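Local coordinates for NURA (Sulfolobus solfataricus, PDB 2YGK), which cuts back DNA ends at double-strand breaks as a manganese-dependent nuclease, probably acting with the helicase HerA to produce long 3' single strands, at residues Glu77-Thr88 with Phe300-Val309; Glu116-Gly124 with Asn182-Tyr193. All coordinates share one frame; numbering follows the deposited sequence.

In the fold
The two contacts flank the same sheet of the NurA domain from opposite sides. Contact 1 sets helix 300-309 on the hairpin made by strands 70-82 and 85-98, at the edge of the sheet; contact 2 joins helices 104-123 and 171-193 beneath the other face. S78 and L119 connect them: S78 OG is hydrogen-bonded to D123 OD2, and L119 CD1 packs against the backbone of E77 and S78. Contact 2 is more deeply buried and held by interlocked aliphatic groups. Contact 1 runs from an apolar middle to a partly exposed rim with lysine and carboxylates, and its A305-V309 end lies near the manganese site.

Contact 1. Residues Glu77-Thr88 with Phe300-Val309; sequences ESVIGDNKGVKT and FPLLKAHMDV
The contact of V79 and V86 with P301, K304 and A305 is a helix-on-sheet packing at the edge of the RNase H-like NurA core, where helix 300-309 lies over the β-hairpin of strands 70-82 and 85-98. The helix runs nearly antiparallel to strand 77-82, at 149°, with 8.1 Å between their axes. E77 and V79 point their side chains at it from one strand, V86 from the other. The branches of V79 divide the work: CG1, anti to the backbone N (chi1 163°), lies under P301 O and K304 CD, while CG2 rests on A305, 3.9 Å from its CB. Beside it the chain passes close under the proline, and G81 CA is 4.1 Å from P301 CG; a CB there would clash with that ring. V86 closes the other flank, its CG1 and CG2 both meeting F300 at the ring edge, with V86 CG2 3.6 Å from F300 CE2. K304 stretches its methylenes across the hairpin and bends only at the last torsion, carrying CE to T88 CG2 at 3.7 Å and NZ into a salt bridge with D308 OD2. A305 touches D58 of strand 54-65, a ligand of the manganese ion; V309 packs on I2 of the second subunit. This end of the helix is thus placed between the metal site and the dimer interface. Here V309 CG1 sits 3.7 Å from E77 CB. The fully extended side chain of E77 then brings its carboxylate to that of D308, the two planes turned 81° apart and E77 OE1 2.7 Å from D308 OD2.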
loop_
_atom_site.group_PDB
_atom_site.type_symbol
_atom_site.label_atom_id
_atom_site.label_comp_id
_atom_site.label_asym_id
_atom_site.label_seq_id
_atom_site.Cartn_x
_atom_site.Cartn_y
_atom_site.Cartn_z
ATOM N N GLU A 77 -3.609 -21.842 -3.402
ATOM C CA GLU A 77 -4.082 -23.156 -3.071
ATOM C C GLU A 77 -5.516 -23.349 -3.538
ATOM O O GLU A 77 -6.335 -22.460 -3.404
ATOM C CB GLU A 77 -4.012 -23.310 -1.566
ATOM C CG GLU A 77 -4.428 -24.660 -1.054
ATOM C CD GLU A 77 -4.149 -24.804 0.412
ATOM O OE1 GLU A 77 -4.911 -24.382 1.234
ATOM O OE2 GLU A 77 -3.142 -25.327 0.812
ATOM N N SER A 78 -5.801 -24.516 -4.100
ATOM C CA SER A 78 -7.166 -24.956 -4.335
ATOM C C SER A 78 -7.559 -25.899 -3.186
ATOM O O SER A 78 -6.730 -26.646 -2.647
ATOM C CB SER A 78 -7.332 -25.652 -5.710
ATOM O OG SER A 78 -6.558 -26.842 -5.780
ATOM N N VAL A 79 -8.832 -25.827 -2.827
ATOM C CA VAL A 79 -9.387 -26.566 -1.715
ATOM C C VAL A 79 -10.746 -27.127 -2.142
ATOM O O VAL A 79 -11.616 -26.366 -2.591
ATOM C CB VAL A 79 -9.570 -25.640 -0.488
ATOM C CG1 VAL A 79 -10.493 -26.262 0.502
ATOM C CG2 VAL A 79 -8.248 -25.343 0.153
ATOM N N ILE A 80 -10.905 -28.452 -2.025
ATOM C CA ILE A 80 -12.201 -29.095 -2.262
ATOM C C ILE A 80 -12.961 -29.302 -0.949
ATOM O O ILE A 80 -12.423 -29.875 -0.001
ATOM C CB ILE A 80 -12.064 -30.450 -3.031
ATOM C CG1 ILE A 80 -13.420 -30.884 -3.610
ATOM C CG2 ILE A 80 -11.499 -31.563 -2.127
ATOM C CD1 ILE A 80 -13.319 -31.619 -4.945
ATOM N N GLY A 81 -14.214 -28.834 -0.909
ATOM C CA GLY A 81 -15.095 -29.006 0.264
ATOM C C GLY A 81 -16.550 -29.421 0.001
ATOM O O GLY A 81 -17.177 -28.975 -0.954
ATOM N N ASP A 82 -17.073 -30.295 0.859
ATOM C CA ASP A 82 -18.511 -30.552 0.926
ATOM C C ASP A 82 -18.916 -30.832 2.359
ATOM O O ASP A 82 -18.094 -30.745 3.274
ATOM C CB ASP A 82 -18.964 -31.698 -0.012
ATOM C CG ASP A 82 -18.319 -33.041 0.318
ATOM O OD1 ASP A 82 -17.347 -33.102 1.094
ATOM O OD2 ASP A 82 -18.768 -34.071 -0.224
ATOM N N ASN A 83 -20.206 -31.099 2.536
ATOM C CA ASN A 83 -20.754 -31.672 3.756
ATOM C C ASN A 83 -19.758 -32.546 4.509
ATOM O O ASN A 83 -19.500 -32.323 5.687
ATOM C CB ASN A 83 -21.995 -32.524 3.410
ATOM C CG ASN A 83 -23.157 -31.685 2.917
ATOM O OD1 ASN A 83 -23.045 -30.442 2.790
ATOM N ND2 ASN A 83 -24.285 -32.347 2.616
ATOM N N LYS A 84 -19.210 -33.537 3.817
ATOM C CA LYS A 84 -18.395 -34.577 4.454
ATOM C C LYS A 84 -17.033 -34.042 4.880
ATOM O O LYS A 84 -16.472 -34.496 5.867
ATOM C CB LYS A 84 -18.136 -35.753 3.508
ATOM C CG LYS A 84 -19.347 -36.422 2.947
ATOM C CD LYS A 84 -18.951 -37.584 2.021
ATOM C CE LYS A 84 -19.805 -38.843 2.311
ATOM N NZ LYS A 84 -19.452 -40.005 1.437
ATOM N N GLY A 85 -16.473 -33.115 4.120
ATOM C CA GLY A 85 -15.190 -32.581 4.502
ATOM C C GLY A 85 -14.576 -31.603 3.560
ATOM O O GLY A 85 -15.114 -31.319 2.511
ATOM N N VAL A 86 -13.434 -31.080 3.988
ATOM C CA VAL A 86 -12.600 -30.194 3.183
ATOM C C VAL A 86 -11.204 -30.771 3.136
ATOM O O VAL A 86 -10.710 -31.237 4.154
ATOM C CB VAL A 86 -12.560 -28.740 3.758
ATOM C CG1 VAL A 86 -13.863 -28.057 3.524
ATOM C CG2 VAL A 86 -12.299 -28.740 5.229
ATOM N N LYS A 87 -10.588 -30.783 1.958
ATOM C CA LYS A 87 -9.149 -31.091 1.834
ATOM C C LYS A 87 -8.525 -30.293 0.709
ATOM O O LYS A 87 -9.188 -30.014 -0.285
ATOM C CB LYS A 87 -8.899 -32.586 1.586
ATOM C CG LYS A 87 -8.987 -33.029 0.127
ATOM C CD LYS A 87 -8.895 -34.535 -0.056
ATOM C CE LYS A 87 -9.556 -34.971 -1.388
ATOM N NZ LYS A 87 -8.962 -36.231 -1.966
ATOM N N THR A 88 -7.238 -29.954 0.860
ATOM C CA THR A 88 -6.463 -29.257 -0.187
ATOM C C THR A 88 -6.230 -30.164 -1.382
ATOM O O THR A 88 -6.014 -31.350 -1.227
ATOM C CB THR A 88 -5.088 -28.785 0.297
ATOM O OG1 THR A 88 -4.453 -29.864 0.962
ATOM C CG2 THR A 88 -5.208 -27.657 1.267
ATOM N N PHE A 300 -16.392 -22.107 4.357
ATOM C CA PHE A 300 -15.182 -22.600 4.955
ATOM C C PHE A 300 -14.093 -22.914 3.941
ATOM O O PHE A 300 -12.942 -22.619 4.203
ATOM C CB PHE A 300 -15.409 -23.805 5.866
ATOM C CG PHE A 300 -14.180 -24.163 6.650
ATOM C CD1 PHE A 300 -13.660 -23.273 7.564
ATOM C CD2 PHE A 300 -13.480 -25.321 6.399
ATOM C CE1 PHE A 300 -12.514 -23.552 8.244
ATOM C CE2 PHE A 300 -12.335 -25.629 7.102
ATOM C CZ PHE A 300 -11.845 -24.743 8.018
ATOM N N PRO A 301 -14.432 -23.523 2.790
ATOM C CA PRO A 301 -13.410 -23.791 1.793
ATOM C C PRO A 301 -12.533 -22.582 1.454
ATOM O O PRO A 301 -11.320 -22.710 1.313
ATOM C CB PRO A 301 -14.255 -24.217 0.592
ATOM C CG PRO A 301 -15.312 -25.037 1.221
ATOM C CD PRO A 301 -15.686 -24.223 2.443
ATOM N N LEU A 302 -13.138 -21.409 1.325
ATOM C CA LEU A 302 -12.354 -20.221 1.122
ATOM C C LEU A 302 -11.545 -19.864 2.364
ATOM O O LEU A 302 -10.343 -19.653 2.290
ATOM C CB LEU A 302 -13.256 -19.056 0.772
ATOM C CG LEU A 302 -13.589 -19.002 -0.702
ATOM C CD1 LEU A 302 -14.494 -17.819 -0.978
ATOM C CD2 LEU A 302 -12.311 -18.883 -1.502
ATOM N N LEU A 303 -12.193 -19.755 3.511
ATOM C CA LEU A 303 -11.452 -19.413 4.722
ATOM C C LEU A 303 -10.206 -20.280 4.877
ATOM O O LEU A 303 -9.176 -19.805 5.316
ATOM C CB LEU A 303 -12.334 -19.515 5.962
ATOM C CG LEU A 303 -11.638 -19.169 7.287
ATOM C CD1 LEU A 303 -10.970 -17.799 7.217
ATOM C CD2 LEU A 303 -12.606 -19.241 8.506
ATOM N N LYS A 304 -10.306 -21.538 4.498
ATOM C CA LYS A 304 -9.221 -22.478 4.662
ATOM C C LYS A 304 -8.172 -22.180 3.649
ATOM O O LYS A 304 -6.996 -22.103 3.979
ATOM C CB LYS A 304 -9.678 -23.933 4.477
ATOM C CG LYS A 304 -8.536 -24.931 4.682
ATOM C CD LYS A 304 -8.888 -26.318 4.079
ATOM C CE LYS A 304 -7.655 -27.268 4.045
ATOM N NZ LYS A 304 -6.741 -27.183 5.203
ATOM N N ALA A 305 -8.592 -22.026 2.410
ATOM C CA ALA A 305 -7.658 -21.687 1.351
ATOM C C ALA A 305 -6.879 -20.455 1.775
ATOM O O ALA A 305 -5.651 -20.412 1.675
ATOM C CB ALA A 305 -8.382 -21.438 0.061
ATOM N N HIS A 306 -7.597 -19.470 2.299
ATOM C CA HIS A 306 -6.992 -18.198 2.635
ATOM C C HIS A 306 -6.027 -18.415 3.772
ATOM O O HIS A 306 -4.922 -17.874 3.777
ATOM C CB HIS A 306 -8.068 -17.200 3.015
ATOM C CG HIS A 306 -7.550 -15.872 3.455
ATOM N ND1 HIS A 306 -6.815 -15.050 2.630
ATOM C CD2 HIS A 306 -7.695 -15.192 4.607
ATOM C CE1 HIS A 306 -6.514 -13.928 3.260
ATOM N NE2 HIS A 306 -7.046 -13.986 4.462
HETATM N N MSE A 307 -6.405 -19.214 4.753
HETATM C CA MSE A 307 -5.541 -19.322 5.919
HETATM C C MSE A 307 -4.226 -20.017 5.556
HETATM O O MSE A 307 -3.157 -19.729 6.107
HETATM C CB MSE A 307 -6.252 -20.055 7.035
HETATM C CG MSE A 307 -7.271 -19.209 7.748
HETATM SE SE MSE A 307 -8.288 -20.349 8.965
HETATM C CE MSE A 307 -6.832 -20.719 10.230
ATOM N N ASP A 308 -4.293 -20.941 4.625
ATOM C CA ASP A 308 -3.107 -21.718 4.327
ATOM C C ASP A 308 -2.084 -20.926 3.547
ATOM O O ASP A 308 -0.912 -21.081 3.778
ATOM C CB ASP A 308 -3.508 -22.962 3.560
ATOM C CG ASP A 308 -4.213 -23.942 4.426
ATOM O OD1 ASP A 308 -4.055 -23.825 5.646
ATOM O OD2 ASP A 308 -4.894 -24.843 3.907
ATOM N N VAL A 309 -2.537 -20.079 2.627
ATOM C CA VAL A 309 -1.598 -19.357 1.786
ATOM C C VAL A 309 -1.021 -18.112 2.456
ATOM O O VAL A 309 -0.040 -17.569 1.971
ATOM C CB VAL A 309 -2.227 -18.950 0.418
ATOM C CG1 VAL A 309 -2.498 -20.173 -0.365
ATOM C CG2 VAL A 309 -3.481 -18.103 0.591
#

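Contact 2. Residues Glu116-Gly124 with Asn182-Tyr193; sequences ELSLALRDG and NQFLVSKIIEEY
L117 and L121 both swing CG away from the carbonyl carbon and beside the backbone N (chi1 -60° and -71°), which sends their branched ends into helix 182-193; I189 has its CG1 turned likewise, and its CD1 meets both L117 and A120. L117 CD1 is 3.7 Å from L185 CB and also touches N182 O, whereas L117 CD2 leans on V186 CG2 and I189 CD1. That CD1 of I189 lies 3.7 Å from A120 CB and 3.5 Å from L117 O. One turn on, L121 CG meets I189 CG1 at 3.8 Å and CD1 meets L185 CD2. These are knobs-into-holes: L117 sits among N182, L185, V186 and I189, and L121 among L185, K188, I189 and E192, between helices that run nearly side by side at 26°. Both helices belong to the helical layer under the NurA sheet, where A120 and E116 also touch I57 of strand 54-65. At the far end of the interface Y193 closes the row. Its ring lies obliquely against the last turn of helix 116-123, with OH 3.4 Å from G124 CA, where a CB would run into the ring. The methylene CG of E192 sits over the centre of the Y193 ring, 3.4 Å above its plane. Cutting this ring back to an alanine is likely to open a gap beside G124 and leave E192 CG without the ring it lies on. E192 reaches across at the solvent side to put OE1 3.6 Å from L121 CD2.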
loop_
_atom_site.group_PDB
_atom_site.type_symbol
_atom_site.label_atom_id
_atom_site.label_comp_id
_atom_site.label_asym_id
_atom_site.label_seq_id
_atom_site.Cartn_x
_atom_site.Cartn_y
_atom_site.Cartn_z
ATOM N N GLU A 116 -3.651 -18.271 -8.786
ATOM C CA GLU A 116 -5.028 -18.551 -8.411
ATOM C C GLU A 116 -5.799 -18.965 -9.650
ATOM O O GLU A 116 -6.329 -20.068 -9.720
ATOM C CB GLU A 116 -5.705 -17.322 -7.792
ATOM C CG GLU A 116 -5.249 -17.018 -6.416
ATOM C CD GLU A 116 -5.741 -15.686 -5.857
ATOM O OE1 GLU A 116 -6.934 -15.449 -5.772
ATOM O OE2 GLU A 116 -4.913 -14.875 -5.452
ATOM N N LEU A 117 -5.852 -18.071 -10.633
ATOM C CA LEU A 117 -6.667 -18.314 -11.812
ATOM C C LEU A 117 -6.185 -19.554 -12.528
ATOM O O LEU A 117 -7.007 -20.323 -13.004
ATOM C CB LEU A 117 -6.642 -17.140 -12.771
ATOM C CG LEU A 117 -7.136 -15.770 -12.265
ATOM C CD1 LEU A 117 -6.724 -14.776 -13.352
ATOM C CD2 LEU A 117 -8.687 -15.705 -11.901
ATOM N N SER A 118 -4.881 -19.810 -12.586
ATOM C CA SER A 118 -4.505 -21.070 -13.223
ATOM C C SER A 118 -4.898 -22.319 -12.410
ATOM O O SER A 118 -5.115 -23.353 -12.980
ATOM C CB SER A 118 -3.035 -21.093 -13.629
ATOM O OG SER A 118 -2.241 -21.419 -12.528
ATOM N N LEU A 119 -5.020 -22.236 -11.097
ATOM C CA LEU A 119 -5.522 -23.381 -10.324
ATOM C C LEU A 119 -7.034 -23.541 -10.524
ATOM O O LEU A 119 -7.584 -24.645 -10.432
ATOM C CB LEU A 119 -5.201 -23.237 -8.830
ATOM C CG LEU A 119 -3.730 -23.379 -8.433
ATOM C CD1 LEU A 119 -3.480 -23.112 -6.968
ATOM C CD2 LEU A 119 -3.295 -24.770 -8.746
ATOM N N ALA A 120 -7.718 -22.452 -10.811
ATOM C CA ALA A 120 -9.137 -22.560 -11.135
ATOM C C ALA A 120 -9.300 -23.408 -12.409
ATOM O O ALA A 120 -10.261 -24.178 -12.547
ATOM C CB ALA A 120 -9.754 -21.175 -11.306
ATOM N N LEU A 121 -8.368 -23.293 -13.345
ATOM C CA LEU A 121 -8.421 -24.128 -14.531
ATOM C C LEU A 121 -7.932 -25.516 -14.213
ATOM O O LEU A 121 -8.483 -26.492 -14.711
ATOM C CB LEU A 121 -7.588 -23.563 -15.654
ATOM C CG LEU A 121 -8.183 -22.315 -16.273
ATOM C CD1 LEU A 121 -7.070 -21.583 -17.007
ATOM C CD2 LEU A 121 -9.351 -22.624 -17.225
ATOM N N ARG A 122 -6.904 -25.634 -13.397
ATOM C CA ARG A 122 -6.473 -26.959 -13.024
ATOM C C ARG A 122 -7.614 -27.767 -12.381
ATOM O O ARG A 122 -7.986 -28.792 -12.896
ATOM C CB ARG A 122 -5.256 -26.916 -12.106
ATOM C CG ARG A 122 -4.518 -28.241 -12.035
ATOM C CD ARG A 122 -3.188 -28.116 -11.315
ATOM N NE ARG A 122 -2.876 -29.345 -10.591
ATOM C CZ ARG A 122 -1.889 -29.492 -9.706
ATOM N NH1 ARG A 122 -1.075 -28.474 -9.406
ATOM N NH2 ARG A 122 -1.729 -30.672 -9.105
ATOM N N ASP A 123 -8.176 -27.303 -11.277
ATOM C CA ASP A 123 -9.004 -28.175 -10.450
ATOM C C ASP A 123 -10.455 -27.799 -10.469
ATOM O O ASP A 123 -11.244 -28.406 -9.758
ATOM C CB ASP A 123 -8.525 -28.167 -8.989
ATOM C CG ASP A 123 -7.039 -28.516 -8.843
ATOM O OD1 ASP A 123 -6.572 -29.533 -9.418
ATOM O OD2 ASP A 123 -6.341 -27.780 -8.128
ATOM N N GLY A 124 -10.820 -26.824 -11.287
ATOM C CA GLY A 124 -12.208 -26.347 -11.303
ATOM C C GLY A 124 -13.245 -27.408 -11.615
ATOM O O GLY A 124 -14.302 -27.466 -11.002
ATOM N N ASN A 182 -3.805 -12.344 -16.759
ATOM C CA ASN A 182 -4.998 -12.501 -15.941
ATOM C C ASN A 182 -6.305 -12.385 -16.751
ATOM O O ASN A 182 -7.212 -13.198 -16.583
ATOM C CB ASN A 182 -4.983 -11.501 -14.816
ATOM C CG ASN A 182 -3.820 -11.699 -13.899
ATOM O OD1 ASN A 182 -3.201 -12.749 -13.896
ATOM N ND2 ASN A 182 -3.523 -10.694 -13.098
ATOM N N GLN A 183 -6.392 -11.407 -17.646
ATOM C CA GLN A 183 -7.601 -11.228 -18.464
ATOM C C GLN A 183 -7.865 -12.453 -19.341
ATOM O O GLN A 183 -9.004 -12.895 -19.478
ATOM C CB GLN A 183 -7.521 -9.952 -19.321
ATOM C CG GLN A 183 -7.667 -8.656 -18.514
ATOM C CD GLN A 183 -7.621 -7.367 -19.344
ATOM O OE1 GLN A 183 -7.251 -7.355 -20.525
ATOM N NE2 GLN A 183 -7.998 -6.265 -18.708
ATOM N N PHE A 184 -6.803 -13.018 -19.889
ATOM C CA PHE A 184 -6.878 -14.203 -20.721
ATOM C C PHE A 184 -7.246 -15.410 -19.883
ATOM O O PHE A 184 -8.076 -16.225 -20.296
ATOM C CB PHE A 184 -5.548 -14.412 -21.433
ATOM C CG PHE A 184 -5.439 -15.714 -22.186
ATOM C CD1 PHE A 184 -6.079 -15.892 -23.411
ATOM C CD2 PHE A 184 -4.663 -16.755 -21.685
ATOM C CE1 PHE A 184 -5.957 -17.090 -24.109
ATOM C CE2 PHE A 184 -4.528 -17.957 -22.389
ATOM C CZ PHE A 184 -5.176 -18.122 -23.600
ATOM N N LEU A 185 -6.677 -15.507 -18.686
ATOM C CA LEU A 185 -7.040 -16.566 -17.740
ATOM C C LEU A 185 -8.486 -16.518 -17.224
ATOM O O LEU A 185 -9.150 -17.556 -17.108
ATOM C CB LEU A 185 -6.061 -16.549 -16.572
ATOM C CG LEU A 185 -4.694 -17.055 -16.984
ATOM C CD1 LEU A 185 -3.709 -16.826 -15.859
ATOM C CD2 LEU A 185 -4.739 -18.540 -17.388
ATOM N N VAL A 186 -8.976 -15.333 -16.867
ATOM C CA VAL A 186 -10.404 -15.209 -16.499
ATOM C C VAL A 186 -11.221 -15.677 -17.673
ATOM O O VAL A 186 -12.173 -16.418 -17.506
ATOM C CB VAL A 186 -10.812 -13.770 -16.187
ATOM C CG1 VAL A 186 -12.308 -13.629 -16.156
ATOM C CG2 VAL A 186 -10.193 -13.329 -14.865
ATOM N N SER A 187 -10.831 -15.252 -18.867
ATOM C CA SER A 187 -11.625 -15.563 -20.057
ATOM C C SER A 187 -11.773 -17.049 -20.324
ATOM O O SER A 187 -12.818 -17.478 -20.794
ATOM C CB SER A 187 -11.035 -14.897 -21.296
ATOM O OG SER A 187 -11.148 -13.501 -21.155
ATOM N N LYS A 188 -10.734 -17.825 -20.035
ATOM C CA LYS A 188 -10.807 -19.266 -20.196
ATOM C C LYS A 188 -11.747 -19.860 -19.154
ATOM O O LYS A 188 -12.541 -20.740 -19.458
ATOM C CB LYS A 188 -9.421 -19.904 -20.116
ATOM C CG LYS A 188 -8.504 -19.432 -21.263
ATOM C CD LYS A 188 -7.875 -20.590 -22.075
ATOM C CE LYS A 188 -8.914 -21.389 -22.894
ATOM N NZ LYS A 188 -9.183 -20.820 -24.254
ATOM N N ILE A 189 -11.662 -19.347 -17.930
ATOM C CA ILE A 189 -12.477 -19.833 -16.826
ATOM C C ILE A 189 -13.978 -19.635 -17.120
ATOM O O ILE A 189 -14.766 -20.541 -16.960
ATOM C CB ILE A 189 -12.064 -19.169 -15.527
ATOM C CG1 ILE A 189 -10.645 -19.606 -15.155
ATOM C CG2 ILE A 189 -13.006 -19.543 -14.410
ATOM C CD1 ILE A 189 -9.967 -18.718 -14.071
ATOM N N ILE A 190 -14.319 -18.449 -17.589
ATOM C CA ILE A 190 -15.670 -18.101 -17.948
ATOM C C ILE A 190 -16.197 -19.006 -19.022
ATOM O O ILE A 190 -17.311 -19.494 -18.927
ATOM C CB ILE A 190 -15.784 -16.664 -18.475
ATOM C CG1 ILE A 190 -15.348 -15.659 -17.409
ATOM C CG2 ILE A 190 -17.228 -16.360 -18.872
ATOM C CD1 ILE A 190 -16.120 -15.783 -16.107
ATOM N N GLU A 191 -15.416 -19.258 -20.046
ATOM C CA GLU A 191 -15.930 -20.117 -21.112
ATOM C C GLU A 191 -16.017 -21.609 -20.747
ATOM O O GLU A 191 -16.882 -22.295 -21.249
ATOM C CB GLU A 191 -15.188 -19.906 -22.432
ATOM C CG GLU A 191 -13.765 -20.394 -22.449
ATOM C CD GLU A 191 -13.139 -20.283 -23.825
ATOM O OE1 GLU A 191 -13.845 -20.579 -24.822
ATOM O OE2 GLU A 191 -11.949 -19.899 -23.899
ATOM N N GLU A 192 -15.154 -22.099 -19.871
ATOM C CA GLU A 192 -15.195 -23.499 -19.480
ATOM C C GLU A 192 -16.225 -23.710 -18.347
ATOM O O GLU A 192 -16.829 -24.796 -18.211
ATOM C CB GLU A 192 -13.782 -23.970 -19.068
ATOM C CG GLU A 192 -13.732 -25.309 -18.302
ATOM C CD GLU A 192 -12.321 -25.913 -18.173
ATOM O OE1 GLU A 192 -11.316 -25.288 -18.609
ATOM O OE2 GLU A 192 -12.229 -27.048 -17.641
ATOM N N TYR A 193 -16.448 -22.690 -17.531
ATOM C CA TYR A 193 -17.258 -22.891 -16.350
ATOM C C TYR A 193 -18.431 -21.948 -16.217
ATOM O O TYR A 193 -19.052 -21.929 -15.162
ATOM C CB TYR A 193 -16.396 -22.774 -15.116
ATOM C CG TYR A 193 -15.250 -23.735 -15.046
ATOM C CD1 TYR A 193 -15.464 -25.073 -14.758
ATOM C CD2 TYR A 193 -13.941 -23.298 -15.217
ATOM C CE1 TYR A 193 -14.400 -25.980 -14.657
ATOM C CE2 TYR A 193 -12.865 -24.196 -15.116
ATOM C CZ TYR A 193 -13.115 -25.539 -14.835
ATOM O OH TYR A 193 -12.071 -26.425 -14.735
#